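Local coordinates for gamma-resorcylate decarboxylase (Polaromonas, PDB 4QRO), which probably catalyses the manganese-dependent decarboxylation of gamma-resorcylate (2,6-dihydroxybenzoate) to resorcinol, as a member of the amidohydrolase family, at residues L205-P210 with V250-E255. Sequence-based numbering, arbitrary orientation.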
loop_
_atom_site.group_PDB
_atom_site.type_symbol
_atom_site.label_atom_id
_atom_site.label_comp_id
_atom_site.label_asym_id
_atom_site.label_seq_id
_atom_site.Cartn_x
_atom_site.Cartn_y
_atom_site.Cartn_z
ATOM N N LEU A 205 -3.123 -11.201 18.340
ATOM C CA LEU A 205 -4.410 -11.917 18.235
ATOM C C LEU A 205 -4.251 -13.363 17.774
ATOM O O LEU A 205 -4.947 -14.270 18.243
ATOM C CB LEU A 205 -5.315 -11.184 17.244
ATOM C CG LEU A 205 -6.723 -11.726 17.113
ATOM C CD1 LEU A 205 -7.470 -11.488 18.428
ATOM C CD2 LEU A 205 -7.437 -11.017 15.966
ATOM N N PHE A 206 -3.347 -13.580 16.832
ATOM C CA PHE A 206 -3.198 -14.903 16.229
ATOM C C PHE A 206 -2.289 -15.844 17.015
ATOM O O PHE A 206 -2.224 -17.030 16.687
ATOM C CB PHE A 206 -2.765 -14.782 14.757
ATOM C CG PHE A 206 -3.693 -13.933 13.940
ATOM C CD1 PHE A 206 -4.975 -14.373 13.632
ATOM C CD2 PHE A 206 -3.303 -12.679 13.495
ATOM C CE1 PHE A 206 -5.847 -13.568 12.920
ATOM C CE2 PHE A 206 -4.165 -11.877 12.772
ATOM C CZ PHE A 206 -5.435 -12.320 12.476
ATOM N N ASP A 207 -1.593 -15.319 18.029
ATOM C CA ASP A 207 -0.915 -16.153 19.042
ATOM C C ASP A 207 -1.978 -16.780 19.951
ATOM O O ASP A 207 -1.915 -17.957 20.305
ATOM C CB ASP A 207 0.023 -15.307 19.897
ATOM C CG ASP A 207 1.208 -14.771 19.120
ATOM O OD1 ASP A 207 1.623 -15.427 18.145
ATOM O OD2 ASP A 207 1.732 -13.710 19.512
ATOM N N LYS A 208 -2.966 -15.984 20.320
ATOM C CA LYS A 208 -4.049 -16.448 21.210
ATOM C C LYS A 208 -5.099 -17.324 20.498
ATOM O O LYS A 208 -5.583 -18.313 21.060
ATOM C CB LYS A 208 -4.722 -15.213 21.811
ATOM C CG LYS A 208 -5.899 -15.508 22.737
ATOM C CD LYS A 208 -5.463 -16.309 23.950
ATOM C CE LYS A 208 -6.644 -16.622 24.849
ATOM N NZ LYS A 208 -6.277 -17.670 25.835
ATOM N N TYR A 209 -5.488 -16.935 19.280
ATOM C CA TYR A 209 -6.483 -17.674 18.497
ATOM C C TYR A 209 -5.847 -18.064 17.155
ATOM O O TYR A 209 -6.160 -17.489 16.118
ATOM C CB TYR A 209 -7.753 -16.833 18.291
ATOM C CG TYR A 209 -8.276 -16.279 19.573
ATOM C CD1 TYR A 209 -8.736 -17.132 20.597
ATOM C CD2 TYR A 209 -8.305 -14.917 19.791
ATOM C CE1 TYR A 209 -9.196 -16.611 21.801
ATOM C CE2 TYR A 209 -8.757 -14.390 20.986
ATOM C CZ TYR A 209 -9.202 -15.233 21.987
ATOM O OH TYR A 209 -9.650 -14.674 23.148
ATOM N N PRO A 210 -4.943 -19.049 17.173
ATOM C CA PRO A 210 -4.170 -19.356 15.968
ATOM C C PRO A 210 -4.921 -20.009 14.807
ATOM O O PRO A 210 -4.367 -20.087 13.710
ATOM C CB PRO A 210 -3.063 -20.299 16.496
ATOM C CG PRO A 210 -3.633 -20.898 17.738
ATOM C CD PRO A 210 -4.467 -19.812 18.347
ATOM N N VAL A 250 4.966 -11.735 8.747
ATOM C CA VAL A 250 4.796 -12.650 7.628
ATOM C C VAL A 250 4.286 -14.034 8.068
ATOM O O VAL A 250 3.603 -14.717 7.297
ATOM C CB VAL A 250 6.089 -12.796 6.783
ATOM C CG1 VAL A 250 7.166 -13.577 7.540
ATOM C CG2 VAL A 250 5.785 -13.483 5.447
ATOM N N ASP A 251 4.604 -14.443 9.292
ATOM C CA ASP A 251 4.110 -15.728 9.828
ATOM C C ASP A 251 2.582 -15.726 9.938
ATOM O O ASP A 251 1.931 -16.668 9.506
ATOM C CB ASP A 251 4.737 -16.058 11.198
ATOM C CG ASP A 251 6.237 -16.339 11.113
ATOM O OD1 ASP A 251 6.681 -16.936 10.127
ATOM O OD2 ASP A 251 6.974 -15.932 12.024
ATOM N N TYR A 252 2.009 -14.649 10.460
ATOM C CA TYR A 252 0.534 -14.549 10.608
ATOM C C TYR A 252 -0.158 -14.367 9.267
ATOM O O TYR A 252 -1.211 -14.931 9.005
ATOM C CB TYR A 252 0.172 -13.406 11.571
ATOM C CG TYR A 252 0.888 -13.543 12.912
ATOM C CD1 TYR A 252 0.620 -14.620 13.755
ATOM C CD2 TYR A 252 1.850 -12.631 13.301
ATOM C CE1 TYR A 252 1.264 -14.759 14.967
ATOM C CE2 TYR A 252 2.518 -12.763 14.500
ATOM C CZ TYR A 252 2.217 -13.825 15.336
ATOM O OH TYR A 252 2.895 -13.959 16.526
ATOM N N PHE A 253 0.474 -13.619 8.381
ATOM C CA PHE A 253 -0.028 -13.477 7.023
ATOM C C PHE A 253 -0.118 -14.834 6.332
ATOM O O PHE A 253 -1.147 -15.186 5.704
ATOM C CB PHE A 253 0.906 -12.522 6.248
ATOM C CG PHE A 253 0.363 -12.066 4.921
ATOM C CD1 PHE A 253 -0.864 -11.425 4.839
ATOM C CD2 PHE A 253 1.116 -12.236 3.743
ATOM C CE1 PHE A 253 -1.360 -10.994 3.604
ATOM C CE2 PHE A 253 0.619 -11.805 2.521
ATOM C CZ PHE A 253 -0.613 -11.181 2.447
ATOM N N ASN A 254 0.954 -15.614 6.442
ATOM C CA ASN A 254 1.030 -16.883 5.739
ATOM C C ASN A 254 0.084 -17.914 6.330
ATOM O O ASN A 254 -0.435 -18.742 5.607
ATOM C CB ASN A 254 2.429 -17.481 5.779
ATOM C CG ASN A 254 3.408 -16.799 4.825
ATOM O OD1 ASN A 254 4.624 -17.017 4.920
ATOM N ND2 ASN A 254 2.909 -16.008 3.929
ATOM N N GLU A 255 -0.097 -17.856 7.646
ATOM C CA GLU A 255 -0.881 -18.863 8.363
ATOM C C GLU A 255 -2.371 -18.575 8.578
ATOM O O GLU A 255 -3.150 -19.518 8.724
ATOM C CB GLU A 255 -0.225 -19.172 9.691
ATOM C CG GLU A 255 1.061 -19.962 9.539
ATOM C CD GLU A 255 1.867 -19.985 10.814
ATOM O OE1 GLU A 255 1.339 -19.611 11.885
ATOM O OE2 GLU A 255 3.041 -20.376 10.738
#
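Phe206 of the short helix 205-208 and Tyr252 of the longer helix 249-256 have the nearest CA atoms across the two segments, 6.8 Å apart, and the CA-CB bonds of both residues point across the gap. The apolar part of the contact rests on the Phe206 methylene: CB lies 3.5 Å from Tyr252 CD1, while the two side chains cross obliquely and Phe206 CD2 comes to 4.0 Å from Tyr252 CB. With CG of Tyr252 anti to its carbonyl carbon (chi1 -54°), the ring runs past Phe206 and delivers its hydroxyl to the next residue along. There Tyr252 OH donates to Asp207 OD1 at 2.5 Å, a short bond that meets the carboxylate on its syn side, 23° out of plane. Carboxylate and ring planes stand 63° apart, and Asp207 OD1 sits at the edge of the Tyr252 ring, near its plane, 3.3 Å from Tyr252 CE1. The same hydroxyl accepts from Arg247 N and Asp207 OD2 from Lys246 N, which fixes the carboxylate through both oxygens. A phenylalanine in place of Tyr252 would probably keep the contact with Phe206 but leave Asp207 OD1 and Arg247 N without this shared partner. Helix 188-202 lies against both aromatic residues through Met201; helices 205-208 and 249-256 precede the adjacent parallel strands 214-216 and 257-260, so the contact joins successive connections on the outside of the amidohydrolase barrel.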